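Local coordinates for protein putative branched-chain amino acid ABC transporter (Rhodospirillum rubrum ATCC 11170, PDB 3HUT) that probably captures branched-chain amino acids or related ligands outside the cytoplasmic membrane and delivers them to an ABC transporter, at residues K111-P114 against W115-R118. Residues are numbered along the deposited sequence; the frame is centred on the assembly and turned at random.
Sequences KISP and WQFR
The hydroxyl of S113 shows how one small polar side chain can tie a turn together through Q116 and W115. Its OG gives a short hydrogen bond to Q116 OE1, 2.6 Å away, slightly tilted from the carbonyl plane. W115 N in turn donates to S113 OG over 3.2 Å, nearly straight at 159°. Both bonds depend on the S113 torsion, chi1 77°, which sets OG between the backbone N and the carbonyl carbon; the same oxygen lies in plane at the indole edge, 3.5 Å from W115 CD1. The buried Q116, its chain bent at chi2, brings its amide back to the serine, and its NE2 is hydrogen-bonded to Q99 OE1. I112 closes on the same amide oxygen, CG2 3.4 Å from Q116 OE1, the two side chains crossing at about a right angle. The four residues S113 to Q116 form a type I beta turn that feeds strand 116-118, an outermost strand of the parallel five-stranded sheet in this periplasmic-binding-protein fold. With an alanine in place of S113 the hydroxyl is gone, and Q116 OE1 and W115 N are likely to lose their shared partner. Packing is looser toward solvent, where exposed P114 meets the indole obliquely, its CD 3.9 Å from W115 CD1.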
# COMPACT_ATOMS: atom_id res chain seq x y z
N LYS A 111 -3.85 15.40 -3.83
CA LYS A 111 -3.88 16.85 -4.02
C LYS A 111 -5.04 17.38 -4.86
O LYS A 111 -5.24 18.59 -4.96
CB LYS A 111 -2.57 17.33 -4.65
CG LYS A 111 -1.34 17.23 -3.74
CD LYS A 111 -0.09 17.73 -4.47
CE LYS A 111 1.12 17.79 -3.55
NZ LYS A 111 1.59 16.46 -3.08
N ILE A 112 -5.81 16.49 -5.47
CA ILE A 112 -6.94 16.90 -6.31
C ILE A 112 -7.89 17.85 -5.60
O ILE A 112 -8.23 18.91 -6.12
CB ILE A 112 -7.73 15.67 -6.80
CG1 ILE A 112 -6.87 14.87 -7.78
CG2 ILE A 112 -9.02 16.12 -7.46
CD1 ILE A 112 -7.40 13.48 -8.05
N SER A 113 -8.33 17.46 -4.40
CA SER A 113 -9.27 18.27 -3.63
C SER A 113 -9.38 17.69 -2.22
O SER A 113 -8.80 16.65 -1.91
CB SER A 113 -10.64 18.27 -4.30
OG SER A 113 -11.33 17.05 -4.04
N PRO A 114 -10.14 18.37 -1.33
CA PRO A 114 -10.31 17.88 0.04
C PRO A 114 -11.20 16.64 0.12
O PRO A 114 -11.50 16.15 1.21
CB PRO A 114 -10.94 19.08 0.76
CG PRO A 114 -10.52 20.26 -0.08
CD PRO A 114 -10.67 19.74 -1.47
N TRP A 115 -11.63 16.14 -1.03
CA TRP A 115 -12.52 14.99 -1.05
C TRP A 115 -11.88 13.64 -1.33
O TRP A 115 -12.56 12.61 -1.26
CB TRP A 115 -13.67 15.24 -2.04
CG TRP A 115 -14.42 16.50 -1.72
CD1 TRP A 115 -14.03 17.78 -2.00
CD2 TRP A 115 -15.64 16.61 -0.97
NE1 TRP A 115 -14.93 18.68 -1.47
CE2 TRP A 115 -15.92 17.98 -0.83
CE3 TRP A 115 -16.51 15.67 -0.40
CZ2 TRP A 115 -17.05 18.45 -0.14
CZ3 TRP A 115 -17.64 16.13 0.29
CH2 TRP A 115 -17.89 17.51 0.41
N GLN A 116 -10.59 13.63 -1.64
CA GLN A 116 -9.88 12.38 -1.93
C GLN A 116 -9.18 11.76 -0.73
O GLN A 116 -8.59 12.46 0.10
CB GLN A 116 -8.85 12.58 -3.04
CG GLN A 116 -9.41 12.51 -4.46
CD GLN A 116 -10.39 13.62 -4.75
OE1 GLN A 116 -10.09 14.80 -4.55
NE2 GLN A 116 -11.57 13.25 -5.25
N PHE A 117 -9.24 10.43 -0.66
CA PHE A 117 -8.60 9.67 0.42
C PHE A 117 -8.06 8.39 -0.21
O PHE A 117 -8.57 7.93 -1.22
CB PHE A 117 -9.62 9.32 1.51
CG PHE A 117 -10.24 10.53 2.16
CD1 PHE A 117 -9.61 11.16 3.23
CD2 PHE A 117 -11.44 11.05 1.68
CE1 PHE A 117 -10.18 12.30 3.80
CE2 PHE A 117 -12.01 12.18 2.25
CZ PHE A 117 -11.37 12.81 3.31
N ARG A 118 -7.02 7.83 0.40
CA ARG A 118 -6.41 6.59 -0.09
C ARG A 118 -6.14 5.65 1.07
O ARG A 118 -5.76 6.09 2.16
CB ARG A 118 -5.09 6.90 -0.82
CG ARG A 118 -4.17 7.83 -0.05
CD ARG A 118 -2.71 7.67 -0.46
NE ARG A 118 -2.53 7.87 -1.88
CZ ARG A 118 -1.92 8.91 -2.43
NH1 ARG A 118 -1.41 9.88 -1.68
NH2 ARG A 118 -1.83 8.99 -3.75